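Protein involved in catabolism of external DNA (Legionella pneumophila subsp. pneumophila, PDB 2OO3) probably methylates the N6 position of one adenine in 23S ribosomal RNA, using S-adenosyl-L-methionine as the methyl donor. Local coordinates at residues P36-E41 and P156-G161. Numbering follows the deposited sequence.
Sequences PLFYLE and PPEKRG
Phe38 and Arg160 make the direct backbone link: Phe38 N donates to Arg160 O at 2.9 Å, nearly straight at 169°. One step further along, Gly161 CA lies 3.2 Å from Phe38 O, a CA-H...O contact beside the parallel bridge that pairs Phe38 with Gly161; the backbone bond of Phe38 with Leu162 continues the pairing. The Phe38 side chain leaves with CG anti to the backbone N (chi1 -178°), which brings its ring across the Pro156 ring; Phe38 CD2 meets Pro156 CB at 3.6 Å. Glu158 OE1 comes in obliquely to the same aromatic ring and sits 3.7 Å from Phe38 CB, while nearer the backbone of the bent Glu158 chain its CG packs against Pro36 CB. Leu37, just ahead of the strand, points its side chain away from that of Phe38; its CD1 reaches the Gly161 backbone and lies over one face of the Arg160 guanidinium.

This is where two neighbouring central strands of the Rossmann-like methyltransferase sheet, 38-41 and 161-165, begin to run side by side. The loop from helix 146-153 enters the second strand through a type I turn, Pro156 to Lys159, closed by Lys159 N to Pro156 O. Beyond the Phe38-Arg160 bond, toward Pro36, a water bridges the two segments, donating to Pro36 O at 2.8 Å and to Glu158 O.

The polar ends are held from outside. Glu158 OE2 forms a salt bridge with Arg115 at the start of strand 115-119, the neighbour of 38-41 on its other flank. The Arg160 chain passes Pro36 O, with CD 3.6 Å from that oxygen, and bends at chi3 (71°); its NH1 then bonds Lys35 O and its NH2 bonds Leu30 O at the end of helix 14-30, tying the loop to the connection that leads into strand 38-41.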
loop_
_atom_site.group_PDB
_atom_site.type_symbol
_atom_site.label_atom_id
_atom_site.label_comp_id
_atom_site.label_asym_id
_atom_site.label_seq_id
_atom_site.Cartn_x
_atom_site.Cartn_y
_atom_site.Cartn_z
ATOM N N PRO A 36 16.262 13.485 3.744
ATOM C CA PRO A 36 15.977 12.445 2.761
ATOM C C PRO A 36 15.345 11.241 3.398
ATOM O O PRO A 36 15.611 10.914 4.561
ATOM C CB PRO A 36 17.357 12.070 2.201
ATOM C CG PRO A 36 18.329 12.757 3.045
ATOM C CD PRO A 36 17.687 13.875 3.727
ATOM N N LEU A 37 14.481 10.618 2.616
ATOM C CA LEU A 37 13.758 9.421 2.978
ATOM C C LEU A 37 14.174 8.332 2.005
ATOM O O LEU A 37 14.275 8.565 0.777
ATOM C CB LEU A 37 12.227 9.699 2.893
ATOM C CG LEU A 37 11.226 8.558 3.132
ATOM C CD1 LEU A 37 11.213 8.098 4.597
ATOM C CD2 LEU A 37 9.802 8.962 2.719
ATOM N N PHE A 38 14.456 7.146 2.540
ATOM C CA PHE A 38 14.565 5.948 1.713
ATOM C C PHE A 38 13.158 5.335 1.540
ATOM O O PHE A 38 12.466 5.062 2.535
ATOM C CB PHE A 38 15.470 4.934 2.429
ATOM C CG PHE A 38 15.707 3.671 1.660
ATOM C CD1 PHE A 38 16.148 3.717 0.344
ATOM C CD2 PHE A 38 15.534 2.436 2.263
ATOM C CE1 PHE A 38 16.400 2.575 -0.371
ATOM C CE2 PHE A 38 15.781 1.246 1.527
ATOM C CZ PHE A 38 16.197 1.323 0.217
ATOM N N TYR A 39 12.745 5.111 0.298
ATOM C CA TYR A 39 11.454 4.495 0.048
ATOM C C TYR A 39 11.731 3.154 -0.628
ATOM O O TYR A 39 12.312 3.111 -1.704
ATOM C CB TYR A 39 10.585 5.395 -0.846
ATOM C CG TYR A 39 9.303 4.730 -1.276
ATOM C CD1 TYR A 39 8.195 4.674 -0.400
ATOM C CD2 TYR A 39 9.178 4.149 -2.541
ATOM C CE1 TYR A 39 7.010 4.058 -0.781
ATOM C CE2 TYR A 39 7.963 3.527 -2.943
ATOM C CZ TYR A 39 6.906 3.488 -2.049
ATOM O OH TYR A 39 5.709 2.899 -2.389
ATOM N N LEU A 40 11.336 2.075 0.033
ATOM C CA LEU A 40 11.566 0.713 -0.484
ATOM C C LEU A 40 10.253 -0.032 -0.755
ATOM O O LEU A 40 9.420 -0.184 0.165
ATOM C CB LEU A 40 12.443 -0.082 0.516
ATOM C CG LEU A 40 12.604 -1.588 0.283
ATOM C CD1 LEU A 40 13.329 -1.828 -1.044
ATOM C CD2 LEU A 40 13.391 -2.154 1.417
ATOM N N GLU A 41 10.066 -0.493 -2.000
ATOM C CA GLU A 41 8.980 -1.406 -2.314
ATOM C C GLU A 41 9.501 -2.780 -2.600
ATOM O O GLU A 41 10.382 -2.954 -3.442
ATOM C CB GLU A 41 8.150 -0.940 -3.509
ATOM C CG GLU A 41 7.188 0.179 -3.214
ATOM C CD GLU A 41 6.387 0.561 -4.459
ATOM O OE1 GLU A 41 5.931 1.717 -4.589
ATOM O OE2 GLU A 41 6.240 -0.323 -5.320
ATOM N N PRO A 156 19.056 2.076 6.163
ATOM C CA PRO A 156 19.577 2.814 5.020
ATOM C C PRO A 156 20.442 3.969 5.504
ATOM O O PRO A 156 20.238 4.445 6.628
ATOM C CB PRO A 156 18.306 3.368 4.344
ATOM C CG PRO A 156 17.319 3.508 5.447
ATOM C CD PRO A 156 17.684 2.494 6.526
ATOM N N PRO A 157 21.386 4.445 4.652
ATOM C CA PRO A 157 22.213 5.611 5.013
ATOM C C PRO A 157 21.392 6.835 5.371
ATOM O O PRO A 157 21.815 7.599 6.219
ATOM C CB PRO A 157 23.068 5.865 3.749
ATOM C CG PRO A 157 22.373 5.080 2.628
ATOM C CD PRO A 157 21.711 3.917 3.312
ATOM N N GLU A 158 20.219 7.015 4.751
ATOM C CA GLU A 158 19.298 8.113 5.084
ATOM C C GLU A 158 18.820 8.070 6.543
ATOM O O GLU A 158 18.397 9.099 7.117
ATOM C CB GLU A 158 18.068 8.074 4.153
ATOM C CG GLU A 158 18.331 8.426 2.697
ATOM C CD GLU A 158 18.728 7.217 1.821
ATOM O OE1 GLU A 158 18.971 6.115 2.326
ATOM O OE2 GLU A 158 18.806 7.385 0.601
ATOM N N LYS A 159 18.837 6.872 7.120
ATOM C CA LYS A 159 18.364 6.631 8.490
ATOM C C LYS A 159 16.880 6.879 8.712
ATOM O O LYS A 159 16.426 6.911 9.851
ATOM C CB LYS A 159 19.182 7.448 9.513
ATOM C CG LYS A 159 20.313 6.664 10.116
ATOM C CD LYS A 159 21.534 6.742 9.291
ATOM C CE LYS A 159 22.779 6.554 10.171
ATOM N NZ LYS A 159 23.682 7.734 9.964
ATOM N N ARG A 160 16.146 7.073 7.619
ATOM C CA ARG A 160 14.717 7.354 7.631
ATOM C C ARG A 160 14.200 6.514 6.490
ATOM O O ARG A 160 14.718 6.622 5.371
ATOM C CB ARG A 160 14.452 8.801 7.225
ATOM C CG ARG A 160 14.818 9.866 8.206
ATOM C CD ARG A 160 14.130 11.175 7.788
ATOM N NE ARG A 160 12.683 11.121 8.007
ATOM C CZ ARG A 160 11.754 11.667 7.215
ATOM N NH1 ARG A 160 12.092 12.311 6.088
ATOM N NH2 ARG A 160 10.470 11.574 7.554
ATOM N N GLY A 161 13.165 5.717 6.734
ATOM C CA GLY A 161 12.660 4.817 5.685
ATOM C C GLY A 161 11.175 4.548 5.766
ATOM O O GLY A 161 10.615 4.416 6.863
HETATM O O HOH W 1 17.708 11.467 6.307
#